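Local coordinates for protein GH127 beta-L-arabinofuranoside (Geobacillus stearothermophilus, PDB 4QK0) that probably hydrolyses terminal beta-L-arabinofuranosyl linkages, as a glycoside hydrolase of family 127, at residues A[602-607]-A[619-624]; A[186-191]-A[219-224]; A[376-381]-A[404-409]; A[438-443]-A[484-489]. All blocks are in the same frame, centred on the assembly; numbering follows the deposited sequence.

Contact 1 of 4, residues A[602-607]-A[619-624]; sequences RVDESA and RTYKVP
Arg602 and Tyr621 face each other as an antiparallel hydrogen-bonded pair. Arg602 N gives to Tyr621 O at 2.9 Å, and Tyr621 N returns a bond to Arg602 O at 2.8 Å, both nearly along the C=O axes. Two residues on, past the non-hydrogen-bonded pair of Val603 and Thr620, Asp604 N reaches Arg619 O at 2.8 Å with an N-H...O angle of 173°, so the hydrogen bonding carries on one residue past the end of strand 593-603. Asp604 OD2 stands over one guanidinium face of Arg619, 3.4 Å from NE, a salt bridge of charge alone. The two large side chains of the first pair lie alongside each other, pointing the same way. Tyr621 takes the crowded position between its own N and carbonyl carbon (chi1 64°), which swings the ring over toward Arg602; the Arg602 CB sits off-centre above that ring, 4.2 Å from its centroid, and CD runs on to within 3.5 Å of Tyr621 OH. Val623 closes against Arg602 CG through CG2. An arginine suits this place because its chain continues past Val623 and the phenol oxygen to bring its charged tip to the backbone oxygens of Asn566 and Asn569. An alanine here would keep CB over the ring but would probably lose the packing of CG and CD and leave those carbonyls without this donor. The pairing joins strand 593-603 to strand 620-629 at the protein surface, where His540, Pro541 and Gln542 of the second subunit meet Val603 and Glu605.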
loop_
_atom_site.group_PDB
_atom_site.type_symbol
_atom_site.label_atom_id
_atom_site.label_comp_id
_atom_site.label_asym_id
_atom_site.label_seq_id
_atom_site.Cartn_x
_atom_site.Cartn_y
_atom_site.Cartn_z
ATOM N N ARG A 602 -11.066 -21.893 -11.491
ATOM C CA ARG A 602 -11.628 -20.597 -11.182
ATOM C C ARG A 602 -12.973 -20.707 -10.455
ATOM O O ARG A 602 -13.751 -21.621 -10.670
ATOM C CB ARG A 602 -11.891 -19.834 -12.440
ATOM C CG ARG A 602 -10.685 -19.533 -13.289
ATOM C CD ARG A 602 -11.099 -18.480 -14.271
ATOM N NE ARG A 602 -9.992 -17.836 -14.955
ATOM C CZ ARG A 602 -9.404 -16.717 -14.550
ATOM N NH1 ARG A 602 -9.707 -16.143 -13.391
ATOM N NH2 ARG A 602 -8.457 -16.195 -15.285
ATOM N N VAL A 603 -13.238 -19.741 -9.606
ATOM C CA VAL A 603 -14.561 -19.607 -9.029
ATOM C C VAL A 603 -15.494 -19.024 -10.076
ATOM O O VAL A 603 -15.153 -18.070 -10.763
ATOM C CB VAL A 603 -14.522 -18.715 -7.769
ATOM C CG1 VAL A 603 -15.914 -18.440 -7.228
ATOM C CG2 VAL A 603 -13.668 -19.416 -6.714
ATOM N N ASP A 604 -16.686 -19.577 -10.146
ATOM C CA ASP A 604 -17.706 -19.139 -11.101
ATOM C C ASP A 604 -18.393 -17.856 -10.641
ATOM O O ASP A 604 -19.040 -17.827 -9.604
ATOM C CB ASP A 604 -18.723 -20.267 -11.284
ATOM C CG ASP A 604 -19.652 -20.077 -12.484
ATOM O OD1 ASP A 604 -19.782 -18.973 -13.059
ATOM O OD2 ASP A 604 -20.258 -21.096 -12.858
ATOM N N GLU A 605 -18.196 -16.785 -11.412
ATOM C CA GLU A 605 -18.850 -15.488 -11.162
ATOM C C GLU A 605 -20.298 -15.524 -11.688
ATOM O O GLU A 605 -21.165 -14.897 -11.104
ATOM C CB GLU A 605 -18.092 -14.293 -11.793
ATOM C CG GLU A 605 -16.581 -14.265 -11.595
ATOM C CD GLU A 605 -15.961 -12.893 -11.877
ATOM O OE1 GLU A 605 -14.706 -12.779 -12.139
ATOM O OE2 GLU A 605 -16.752 -11.926 -11.841
ATOM N N SER A 606 -20.555 -16.270 -12.775
ATOM C CA SER A 606 -21.918 -16.470 -13.300
ATOM C C SER A 606 -22.879 -16.934 -12.227
ATOM O O SER A 606 -24.000 -16.460 -12.164
ATOM C CB SER A 606 -21.909 -17.489 -14.425
ATOM O OG SER A 606 -21.158 -17.001 -15.513
ATOM N N ALA A 607 -22.429 -17.846 -11.376
ATOM C CA ALA A 607 -23.200 -18.239 -10.202
ATOM C C ALA A 607 -23.369 -17.113 -9.177
ATOM O O ALA A 607 -24.190 -17.216 -8.274
ATOM C CB ALA A 607 -22.570 -19.448 -9.534
ATOM N N ARG A 619 -18.907 -22.216 -6.204
ATOM C CA ARG A 619 -18.764 -23.259 -7.194
ATOM C C ARG A 619 -17.544 -22.936 -8.109
ATOM O O ARG A 619 -17.340 -21.792 -8.578
ATOM C CB ARG A 619 -20.070 -23.443 -7.971
ATOM C CG ARG A 619 -19.952 -24.500 -9.085
ATOM C CD ARG A 619 -20.013 -23.876 -10.481
ATOM N NE ARG A 619 -21.392 -23.618 -10.929
ATOM C CZ ARG A 619 -22.037 -24.252 -11.919
ATOM N NH1 ARG A 619 -21.458 -25.204 -12.648
ATOM N NH2 ARG A 619 -23.293 -23.914 -12.197
ATOM N N THR A 620 -16.754 -23.973 -8.362
ATOM C CA THR A 620 -15.493 -23.852 -9.076
ATOM C C THR A 620 -15.556 -24.597 -10.408
ATOM O O THR A 620 -16.190 -25.648 -10.473
ATOM C CB THR A 620 -14.391 -24.433 -8.178
ATOM O OG1 THR A 620 -13.122 -24.099 -8.698
ATOM C CG2 THR A 620 -14.486 -25.944 -8.045
ATOM N N TYR A 621 -14.942 -24.073 -11.472
ATOM C CA TYR A 621 -14.775 -24.846 -12.726
ATOM C C TYR A 621 -13.302 -24.892 -13.192
ATOM O O TYR A 621 -12.505 -24.042 -12.815
ATOM C CB TYR A 621 -15.660 -24.295 -13.852
ATOM C CG TYR A 621 -15.306 -22.878 -14.291
ATOM C CD1 TYR A 621 -15.676 -21.802 -13.521
ATOM C CD2 TYR A 621 -14.593 -22.629 -15.455
ATOM C CE1 TYR A 621 -15.338 -20.523 -13.865
ATOM C CE2 TYR A 621 -14.274 -21.325 -15.832
ATOM C CZ TYR A 621 -14.660 -20.280 -15.018
ATOM O OH TYR A 621 -14.381 -18.974 -15.304
ATOM N N LYS A 622 -12.965 -25.883 -14.021
ATOM C CA LYS A 622 -11.611 -26.128 -14.503
ATOM C C LYS A 622 -11.247 -25.327 -15.724
ATOM O O LYS A 622 -12.066 -25.144 -16.613
ATOM C CB LYS A 622 -11.418 -27.606 -14.810
ATOM C CG LYS A 622 -11.272 -28.375 -13.522
ATOM C CD LYS A 622 -11.560 -29.840 -13.643
ATOM C CE LYS A 622 -10.890 -30.617 -12.508
ATOM N NZ LYS A 622 -11.004 -32.073 -12.786
ATOM N N VAL A 623 -10.029 -24.813 -15.754
ATOM C CA VAL A 623 -9.570 -24.071 -16.916
ATOM C C VAL A 623 -8.140 -24.517 -17.230
ATOM O O VAL A 623 -7.385 -24.791 -16.331
ATOM C CB VAL A 623 -9.626 -22.528 -16.717
ATOM C CG1 VAL A 623 -11.030 -22.049 -16.503
ATOM C CG2 VAL A 623 -8.778 -22.068 -15.557
ATOM N N PRO A 624 -7.770 -24.568 -18.513
ATOM C CA PRO A 624 -6.355 -24.669 -18.851
ATOM C C PRO A 624 -5.635 -23.368 -18.454
ATOM O O PRO A 624 -6.283 -22.311 -18.450
ATOM C CB PRO A 624 -6.373 -24.766 -20.390
ATOM C CG PRO A 624 -7.581 -23.940 -20.782
ATOM C CD PRO A 624 -8.599 -24.146 -19.672
#

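Contact 2 of 4, residues A[186-191]-A[219-224]; sequences PGYDGH and DQRGQQ
At the end of helix 208-220, Gln220 turns its side chain toward Pro186. Its CG lies in the plane of the Tyr188 ring, at the edge, and NE2 gives to a water that in turn donates to Pro186 O, while OE1 accepts from Arg180. Arg221, the first residue to leave the helix, lays its CA over a face of the Tyr188 ring, 3.8 Å from the centroid. Its extended side chain then crosses the ring obliquely and grips Asp189 O end-on, NH2 at 2.9 Å and NH1 at 3.0 Å, with the oxygen almost in the guanidinium plane. Gly222, at phi 84° in a type II turn, occupies a place where a CB would jam against the preceding carbonyl; its N gives to Tyr188 OH at 3.2 Å. A second water joins that hydroxyl to Gln223 O, the water oxygen lying 2.6 Å from Gln223 O. Chemically, the buried guanidinium serves backbone carbonyls, Asp189 O here and His250 O beyond, so its positive charge is probably stabilised, at least in part, by the negative ends of peptide dipoles.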
loop_
_atom_site.group_PDB
_atom_site.type_symbol
_atom_site.label_atom_id
_atom_site.label_comp_id
_atom_site.label_asym_id
_atom_site.label_seq_id
_atom_site.Cartn_x
_atom_site.Cartn_y
_atom_site.Cartn_z
ATOM N N PRO A 186 35.874 14.686 7.296
ATOM C CA PRO A 186 35.617 13.319 7.747
ATOM C C PRO A 186 34.276 12.800 7.203
ATOM O O PRO A 186 33.406 12.328 7.949
ATOM C CB PRO A 186 35.606 13.463 9.274
ATOM C CG PRO A 186 35.022 14.803 9.485
ATOM C CD PRO A 186 35.494 15.667 8.318
ATOM N N GLY A 187 34.157 12.870 5.881
ATOM C CA GLY A 187 32.908 12.688 5.203
ATOM C C GLY A 187 32.881 11.487 4.306
ATOM O O GLY A 187 33.852 10.733 4.192
ATOM N N TYR A 188 31.773 11.392 3.603
ATOM C CA TYR A 188 31.462 10.285 2.691
ATOM C C TYR A 188 30.131 10.627 1.953
ATOM O O TYR A 188 29.450 11.538 2.375
ATOM C CB TYR A 188 31.344 8.980 3.493
ATOM C CG TYR A 188 30.647 9.082 4.811
ATOM C CD1 TYR A 188 29.248 9.116 4.886
ATOM C CD2 TYR A 188 31.366 9.157 6.016
ATOM C CE1 TYR A 188 28.596 9.225 6.100
ATOM C CE2 TYR A 188 30.705 9.270 7.234
ATOM C CZ TYR A 188 29.322 9.293 7.271
ATOM O OH TYR A 188 28.654 9.353 8.487
ATOM N N ASP A 189 29.769 9.919 0.882
ATOM C CA ASP A 189 28.624 10.305 0.028
ATOM C C ASP A 189 27.355 9.646 0.549
ATOM O O ASP A 189 27.367 8.522 1.080
ATOM C CB ASP A 189 28.854 9.923 -1.440
ATOM C CG ASP A 189 27.929 10.696 -2.446
ATOM O OD1 ASP A 189 26.687 10.587 -2.364
ATOM O OD2 ASP A 189 28.472 11.349 -3.347
ATOM N N GLY A 190 26.263 10.400 0.436
ATOM C CA GLY A 190 24.921 9.921 0.752
ATOM C C GLY A 190 24.522 8.781 -0.123
ATOM O O GLY A 190 23.691 7.953 0.250
ATOM N N HIS A 191 25.178 8.673 -1.268
ATOM C CA HIS A 191 24.983 7.520 -2.104
ATOM C C HIS A 191 26.296 6.808 -2.359
ATOM O O HIS A 191 27.108 7.249 -3.174
ATOM C CB HIS A 191 24.341 7.911 -3.433
ATOM C CG HIS A 191 23.698 6.775 -4.148
ATOM N ND1 HIS A 191 24.292 5.539 -4.278
ATOM C CD2 HIS A 191 22.498 6.684 -4.791
ATOM C CE1 HIS A 191 23.494 4.734 -4.967
ATOM N NE2 HIS A 191 22.392 5.404 -5.269
ATOM N N ASP A 219 34.877 2.682 6.745
ATOM C CA ASP A 219 35.051 2.704 8.210
ATOM C C ASP A 219 34.514 3.946 8.837
ATOM O O ASP A 219 34.133 3.913 9.991
ATOM C CB ASP A 219 36.530 2.509 8.656
ATOM C CG ASP A 219 37.061 1.154 8.290
ATOM O OD1 ASP A 219 36.254 0.174 8.170
ATOM O OD2 ASP A 219 38.302 1.052 8.127
ATOM N N GLN A 220 34.432 5.028 8.085
ATOM C CA GLN A 220 33.972 6.284 8.670
ATOM C C GLN A 220 32.438 6.431 8.733
ATOM O O GLN A 220 31.906 7.163 9.563
ATOM C CB GLN A 220 34.495 7.445 7.867
ATOM C CG GLN A 220 34.367 8.758 8.598
ATOM C CD GLN A 220 35.215 8.823 9.873
ATOM O OE1 GLN A 220 36.228 8.162 10.003
ATOM N NE2 GLN A 220 34.792 9.647 10.800
ATOM N N ARG A 221 31.747 5.721 7.847
ATOM C CA ARG A 221 30.292 5.796 7.743
ATOM C C ARG A 221 29.627 5.414 9.032
ATOM O O ARG A 221 29.910 4.360 9.627
ATOM C CB ARG A 221 29.776 4.910 6.620
ATOM C CG ARG A 221 28.480 5.384 6.043
ATOM C CD ARG A 221 27.961 4.440 4.973
ATOM N NE ARG A 221 26.865 5.090 4.246
ATOM C CZ ARG A 221 27.025 6.006 3.285
ATOM N NH1 ARG A 221 28.249 6.395 2.933
ATOM N NH2 ARG A 221 25.965 6.541 2.676
ATOM N N GLY A 222 28.723 6.280 9.461
ATOM C CA GLY A 222 27.916 5.993 10.639
ATOM C C GLY A 222 28.579 6.325 11.958
ATOM O O GLY A 222 27.968 6.170 12.995
ATOM N N GLN A 223 29.807 6.840 11.910
ATOM C CA GLN A 223 30.474 7.271 13.129
ATOM C C GLN A 223 29.839 8.546 13.682
ATOM O O GLN A 223 29.405 9.422 12.940
ATOM C CB GLN A 223 31.981 7.527 12.911
ATOM C CG GLN A 223 32.805 6.331 12.476
ATOM C CD GLN A 223 32.781 5.095 13.399
ATOM O OE1 GLN A 223 33.025 3.957 12.941
ATOM N NE2 GLN A 223 32.534 5.296 14.695
ATOM N N GLN A 224 29.821 8.643 15.002
ATOM C CA GLN A 224 29.369 9.837 15.702
ATOM C C GLN A 224 30.589 10.705 15.968
ATOM O O GLN A 224 31.666 10.186 16.167
ATOM C CB GLN A 224 28.714 9.469 17.034
ATOM C CG GLN A 224 27.554 8.491 16.925
ATOM C CD GLN A 224 26.210 9.153 16.699
ATOM O OE1 GLN A 224 26.088 10.372 16.640
ATOM N NE2 GLN A 224 25.178 8.334 16.581
HETATM O O HOH W 1 32.596 11.216 10.196
HETATM O O HOH W 2 29.907 10.193 10.473
#

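Contact 3 of 4, residues A[376-381]-A[404-409]; sequences GKKFFY and RQKWFS
Two irregular loops of the GH127 catalytic domain meet at a single antiparallel bridge, Phe379 with Gln405. Phe379 N gives to Gln405 O at 2.7 Å, and Gln405 N gives to Phe379 O at 2.9 Å. That same Phe379 carbonyl also takes the indole N-H of Trp407, NE1 to O 2.9 Å, nearly straight at 169° and with the oxygen close to the indole plane; the donor stands well above the carbonyl plane, so one oxygen is held by two donors from different directions. Tyr381 CB lies over one face of the indole's six-membered ring, 4.0 Å from the centroid. Tryptophan suits the position by offering a flat apolar face and a donor at its edge, and a leucine here would probably cost the second bond to the Phe379 carbonyl and much of the surface beneath Tyr381. The loops follow helix 354-365 and precede helix 413-422, with strand 386-387 between them, and Cys413 at the start of the latter helix touches Phe379, Tyr381 and Trp407. Next to the bridge in sequence, Arg404 sets CG squarely above the centre of the Phe380 ring, 3.4 Å from the centroid, then extends so that its guanidinium lies with one face toward Phe380 CE2. Its NH1 pairs with Asp373, NH2 gives to Ser370 O and Trp633 O, and the Trp633 ring forms a cation-pi contact with the group.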
loop_
_atom_site.group_PDB
_atom_site.type_symbol
_atom_site.label_atom_id
_atom_site.label_comp_id
_atom_site.label_asym_id
_atom_site.label_seq_id
_atom_site.Cartn_x
_atom_site.Cartn_y
_atom_site.Cartn_z
ATOM N N GLY A 376 14.470 -4.163 -26.247
ATOM C CA GLY A 376 15.247 -3.103 -25.657
ATOM C C GLY A 376 14.780 -1.675 -25.823
ATOM O O GLY A 376 15.520 -0.729 -25.476
ATOM N N LYS A 377 13.548 -1.457 -26.283
ATOM C CA LYS A 377 13.105 -0.082 -26.517
ATOM C C LYS A 377 12.464 0.606 -25.340
ATOM O O LYS A 377 12.448 1.834 -25.303
ATOM C CB LYS A 377 12.129 -0.032 -27.696
ATOM C CG LYS A 377 12.817 -0.190 -29.014
ATOM C CD LYS A 377 11.820 -0.323 -30.133
ATOM C CE LYS A 377 12.598 -0.507 -31.426
ATOM N NZ LYS A 377 11.725 -1.025 -32.510
ATOM N N LYS A 378 11.905 -0.182 -24.414
ATOM C CA LYS A 378 11.277 0.342 -23.232
ATOM C C LYS A 378 11.710 -0.409 -21.961
ATOM O O LYS A 378 12.129 -1.567 -22.024
ATOM C CB LYS A 378 9.754 0.300 -23.406
ATOM C CG LYS A 378 9.340 1.132 -24.614
ATOM C CD LYS A 378 7.880 1.513 -24.673
ATOM C CE LYS A 378 7.054 0.400 -25.301
ATOM N NZ LYS A 378 5.859 0.979 -25.973
ATOM N N PHE A 379 11.546 0.267 -20.823
ATOM C CA PHE A 379 12.048 -0.191 -19.539
ATOM C C PHE A 379 11.052 -0.022 -18.389
ATOM O O PHE A 379 10.151 0.832 -18.433
ATOM C CB PHE A 379 13.309 0.564 -19.204
ATOM C CG PHE A 379 14.357 0.482 -20.268
ATOM C CD1 PHE A 379 14.360 1.409 -21.352
ATOM C CD2 PHE A 379 15.294 -0.524 -20.270
ATOM C CE1 PHE A 379 15.316 1.340 -22.369
ATOM C CE2 PHE A 379 16.266 -0.566 -21.281
ATOM C CZ PHE A 379 16.279 0.359 -22.312
ATOM N N PHE A 380 11.239 -0.867 -17.369
ATOM C CA PHE A 380 10.669 -0.661 -16.058
ATOM C C PHE A 380 11.731 -0.132 -15.093
ATOM O O PHE A 380 12.901 -0.552 -15.112
ATOM C CB PHE A 380 10.199 -1.987 -15.457
ATOM C CG PHE A 380 8.873 -2.452 -15.896
ATOM C CD1 PHE A 380 7.832 -1.592 -16.049
ATOM C CD2 PHE A 380 8.685 -3.765 -16.172
ATOM C CE1 PHE A 380 6.610 -2.065 -16.489
ATOM C CE2 PHE A 380 7.463 -4.256 -16.599
ATOM C CZ PHE A 380 6.417 -3.397 -16.748
ATOM N N TYR A 381 11.307 0.779 -14.232
ATOM C CA TYR A 381 12.066 1.163 -13.064
ATOM C C TYR A 381 11.717 0.135 -11.973
ATOM O O TYR A 381 12.580 -0.503 -11.431
ATOM C CB TYR A 381 11.694 2.579 -12.717
ATOM C CG TYR A 381 12.712 3.342 -11.925
ATOM C CD1 TYR A 381 12.717 3.257 -10.545
ATOM C CD2 TYR A 381 13.627 4.187 -12.541
ATOM C CE1 TYR A 381 13.626 3.955 -9.770
ATOM C CE2 TYR A 381 14.536 4.911 -11.771
ATOM C CZ TYR A 381 14.537 4.778 -10.376
ATOM O OH TYR A 381 15.413 5.447 -9.535
ATOM N N ARG A 404 5.980 -0.936 -19.836
ATOM C CA ARG A 404 7.316 -0.386 -19.823
ATOM C C ARG A 404 7.280 0.901 -20.605
ATOM O O ARG A 404 6.354 1.118 -21.352
ATOM C CB ARG A 404 8.321 -1.395 -20.415
ATOM C CG ARG A 404 8.471 -2.713 -19.627
ATOM C CD ARG A 404 9.736 -3.508 -20.026
ATOM N NE ARG A 404 9.835 -4.766 -19.297
ATOM C CZ ARG A 404 9.191 -5.862 -19.618
ATOM N NH1 ARG A 404 8.419 -5.901 -20.681
ATOM N NH2 ARG A 404 9.242 -6.914 -18.828
ATOM N N GLN A 405 8.257 1.764 -20.407
ATOM C CA GLN A 405 8.271 3.030 -21.097
ATOM C C GLN A 405 9.699 3.532 -21.275
ATOM O O GLN A 405 10.666 2.872 -20.862
ATOM C CB GLN A 405 7.482 4.043 -20.280
ATOM C CG GLN A 405 7.995 4.201 -18.871
ATOM C CD GLN A 405 7.140 5.117 -17.993
ATOM O OE1 GLN A 405 5.943 4.875 -17.764
ATOM N NE2 GLN A 405 7.774 6.154 -17.448
ATOM N N LYS A 406 9.862 4.696 -21.889
ATOM C CA LYS A 406 11.138 5.427 -21.746
ATOM C C LYS A 406 11.127 6.326 -20.512
ATOM O O LYS A 406 10.062 6.771 -20.040
ATOM C CB LYS A 406 11.468 6.232 -22.981
ATOM C CG LYS A 406 11.884 5.353 -24.130
ATOM C CD LYS A 406 10.689 4.905 -24.969
ATOM C CE LYS A 406 10.667 5.631 -26.328
ATOM N NZ LYS A 406 9.359 5.612 -27.048
ATOM N N TRP A 407 12.328 6.582 -19.994
ATOM C CA TRP A 407 12.532 7.405 -18.788
ATOM C C TRP A 407 13.477 8.577 -19.066
ATOM O O TRP A 407 14.192 8.621 -20.093
ATOM C CB TRP A 407 13.070 6.548 -17.631
ATOM C CG TRP A 407 12.159 5.395 -17.308
ATOM C CD1 TRP A 407 12.112 4.181 -17.936
ATOM C CD2 TRP A 407 11.127 5.376 -16.319
ATOM N NE1 TRP A 407 11.112 3.405 -17.396
ATOM C CE2 TRP A 407 10.493 4.107 -16.400
ATOM C CE3 TRP A 407 10.679 6.303 -15.362
ATOM C CZ2 TRP A 407 9.438 3.732 -15.555
ATOM C CZ3 TRP A 407 9.621 5.938 -14.517
ATOM C CH2 TRP A 407 9.014 4.656 -14.624
ATOM N N PHE A 408 13.460 9.517 -18.129
ATOM C CA PHE A 408 14.146 10.802 -18.255
ATOM C C PHE A 408 14.409 11.278 -16.834
ATOM O O PHE A 408 13.576 11.098 -15.942
ATOM C CB PHE A 408 13.339 11.857 -19.050
ATOM C CG PHE A 408 12.434 11.274 -20.112
ATOM C CD1 PHE A 408 12.927 11.005 -21.405
ATOM C CD2 PHE A 408 11.091 10.993 -19.836
ATOM C CE1 PHE A 408 12.100 10.470 -22.391
ATOM C CE2 PHE A 408 10.267 10.458 -20.824
ATOM C CZ PHE A 408 10.765 10.196 -22.099
ATOM N N SER A 409 15.580 11.860 -16.620
ATOM C CA SER A 409 15.955 12.434 -15.320
ATOM C C SER A 409 16.635 11.365 -14.448
ATOM O O SER A 409 17.846 11.445 -14.175
ATOM C CB SER A 409 14.738 13.068 -14.612
ATOM O OG SER A 409 15.115 14.250 -13.949
#

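Contact 4 of 4, residues A[438-443]-A[484-489]; sequences VHLYVG and GLRIPG
Arg486, Tyr441 and Val438 bury the most surface here, and each serves a different part of the join. Val438 ends strand 436-438, which runs parallel to strand 479-486: its N gives to Gly484 O at 2.8 Å, and Arg486 N gives back to Val438 O at 3.2 Å. On that bridge its CG2 packs 3.6 Å from Leu485 CD2, two branched chains side by side and pointing the same way, as suits a buried sheet face. Arg486 then leaves the strand with CG anti to its N (chi1 174°) and bends at chi3, bringing the guanidinium side-on to His439 O. NE at 2.7 Å and NH2 at 2.9 Å both hold that one oxygen, which lies in the guanidinium plane. Tyr441 approaches tip first: its OH gives to Arg486 O at 2.7 Å, in the carbonyl plane on a lone pair, with the oxygen at the ring's edge. The ring's flank meets Pro488 loosely. The buried arginine thus donates by backbone and side chain and accepts from a phenol, while Asp358 and Glu361 of helix 354-365 probably balance its charge, so the strand end is tied to that helix as well as to the neighbouring loop.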
loop_
_atom_site.group_PDB
_atom_site.type_symbol
_atom_site.label_atom_id
_atom_site.label_comp_id
_atom_site.label_asym_id
_atom_site.label_seq_id
_atom_site.Cartn_x
_atom_site.Cartn_y
_atom_site.Cartn_z
ATOM N N VAL A 438 33.408 -22.454 -12.882
ATOM C CA VAL A 438 32.289 -22.159 -13.775
ATOM C C VAL A 438 31.076 -21.777 -12.900
ATOM O O VAL A 438 30.546 -22.618 -12.159
ATOM C CB VAL A 438 31.950 -23.361 -14.655
ATOM C CG1 VAL A 438 30.920 -22.982 -15.705
ATOM C CG2 VAL A 438 33.211 -23.823 -15.373
ATOM N N HIS A 439 30.694 -20.500 -12.945
ATOM C CA HIS A 439 29.546 -20.013 -12.172
ATOM C C HIS A 439 28.229 -20.143 -12.941
ATOM O O HIS A 439 27.234 -20.615 -12.393
ATOM C CB HIS A 439 29.674 -18.549 -11.855
ATOM C CG HIS A 439 30.845 -18.214 -11.025
ATOM N ND1 HIS A 439 31.282 -19.020 -9.998
ATOM C CD2 HIS A 439 31.681 -17.157 -11.071
ATOM C CE1 HIS A 439 32.341 -18.469 -9.448
ATOM N NE2 HIS A 439 32.593 -17.328 -10.070
ATOM N N LEU A 440 28.242 -19.734 -14.213
ATOM C CA LEU A 440 27.024 -19.711 -15.056
ATOM C C LEU A 440 27.155 -20.652 -16.247
ATOM O O LEU A 440 28.278 -20.918 -16.765
ATOM C CB LEU A 440 26.800 -18.308 -15.573
ATOM C CG LEU A 440 26.721 -17.174 -14.513
ATOM C CD1 LEU A 440 26.545 -15.815 -15.133
ATOM C CD2 LEU A 440 25.600 -17.409 -13.555
ATOM N N TYR A 441 26.021 -21.232 -16.608
ATOM C CA TYR A 441 25.962 -22.178 -17.683
ATOM C C TYR A 441 25.400 -21.455 -18.928
ATOM O O TYR A 441 24.231 -21.208 -19.069
ATOM C CB TYR A 441 25.183 -23.414 -17.271
ATOM C CG TYR A 441 25.951 -24.143 -16.203
ATOM C CD1 TYR A 441 27.153 -24.751 -16.494
ATOM C CD2 TYR A 441 25.524 -24.160 -14.888
ATOM C CE1 TYR A 441 27.902 -25.378 -15.503
ATOM C CE2 TYR A 441 26.276 -24.775 -13.887
ATOM C CZ TYR A 441 27.463 -25.408 -14.225
ATOM O OH TYR A 441 28.226 -25.995 -13.257
ATOM N N VAL A 442 26.333 -21.062 -19.766
ATOM C CA VAL A 442 26.120 -20.141 -20.860
ATOM C C VAL A 442 27.055 -20.615 -21.947
ATOM O O VAL A 442 28.250 -20.765 -21.689
ATOM C CB VAL A 442 26.560 -18.709 -20.501
ATOM C CG1 VAL A 442 26.377 -17.798 -21.703
ATOM C CG2 VAL A 442 25.768 -18.170 -19.325
ATOM N N GLY A 443 26.503 -20.868 -23.123
ATOM C CA GLY A 443 27.276 -21.201 -24.307
ATOM C C GLY A 443 28.374 -20.163 -24.494
ATOM O O GLY A 443 28.096 -18.989 -24.632
ATOM N N GLY A 484 36.191 -26.150 -11.031
ATOM C CA GLY A 484 35.111 -26.015 -10.014
ATOM C C GLY A 484 33.776 -25.737 -10.688
ATOM O O GLY A 484 33.641 -24.736 -11.345
ATOM N N LEU A 485 32.842 -26.657 -10.594
ATOM C CA LEU A 485 31.549 -26.527 -11.276
ATOM C C LEU A 485 30.374 -26.302 -10.304
ATOM O O LEU A 485 30.147 -27.137 -9.462
ATOM C CB LEU A 485 31.284 -27.775 -12.097
ATOM C CG LEU A 485 32.453 -28.170 -13.012
ATOM C CD1 LEU A 485 32.134 -29.465 -13.716
ATOM C CD2 LEU A 485 32.752 -27.126 -14.034
ATOM N N ARG A 486 29.666 -25.175 -10.418
ATOM C CA ARG A 486 28.530 -24.926 -9.534
ATOM C C ARG A 486 27.433 -25.936 -9.770
ATOM O O ARG A 486 27.039 -26.223 -10.896
ATOM C CB ARG A 486 27.932 -23.547 -9.726
ATOM C CG ARG A 486 26.641 -23.357 -8.890
ATOM C CD ARG A 486 26.152 -21.942 -8.916
ATOM N NE ARG A 486 25.779 -21.565 -10.268
ATOM C CZ ARG A 486 24.541 -21.539 -10.768
ATOM N NH1 ARG A 486 23.461 -21.846 -10.033
ATOM N NH2 ARG A 486 24.403 -21.190 -12.015
ATOM N N ILE A 487 26.969 -26.514 -8.686
ATOM C CA ILE A 487 25.808 -27.388 -8.747
ATOM C C ILE A 487 24.611 -26.501 -8.305
ATOM O O ILE A 487 24.527 -26.125 -7.115
ATOM C CB ILE A 487 25.983 -28.626 -7.848
ATOM C CG1 ILE A 487 27.288 -29.354 -8.183
ATOM C CG2 ILE A 487 24.810 -29.583 -8.037
ATOM C CD1 ILE A 487 27.469 -29.730 -9.648
ATOM N N PRO A 488 23.741 -26.109 -9.253
ATOM C CA PRO A 488 22.714 -25.090 -8.908
ATOM C C PRO A 488 21.799 -25.538 -7.807
ATOM O O PRO A 488 21.379 -26.700 -7.770
ATOM C CB PRO A 488 21.915 -24.943 -10.192
ATOM C CG PRO A 488 22.905 -25.343 -11.271
ATOM C CD PRO A 488 23.638 -26.495 -10.663
ATOM N N GLY A 489 21.647 -24.656 -6.836
ATOM C CA GLY A 489 20.805 -24.927 -5.667
ATOM C C GLY A 489 19.380 -25.294 -6.042
ATOM O O GLY A 489 18.741 -25.974 -5.287
#

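In the fold
Along the chain the contacts come in the order 2, 3, 4, 1, each closing before the next opens. Contacts 2 and 3 belong to the helical catalytic domain; their centres are 33 Å apart, but their nearest atoms come within about 8 Å. Contact 4 lies in the middle domain, across the chain's centre from contact 3, with 31 Å between centres, and contact 1 in the C-terminal domain, 58 Å from contact 2 between centres. Helix 354-365 leads into the loop of contact 3 and also faces contact 4, while Trp633, late in the chain, reaches back to contact 3. No pair touches; each joins its own loops, strands or helix end, and together they sample all three parts of the chain.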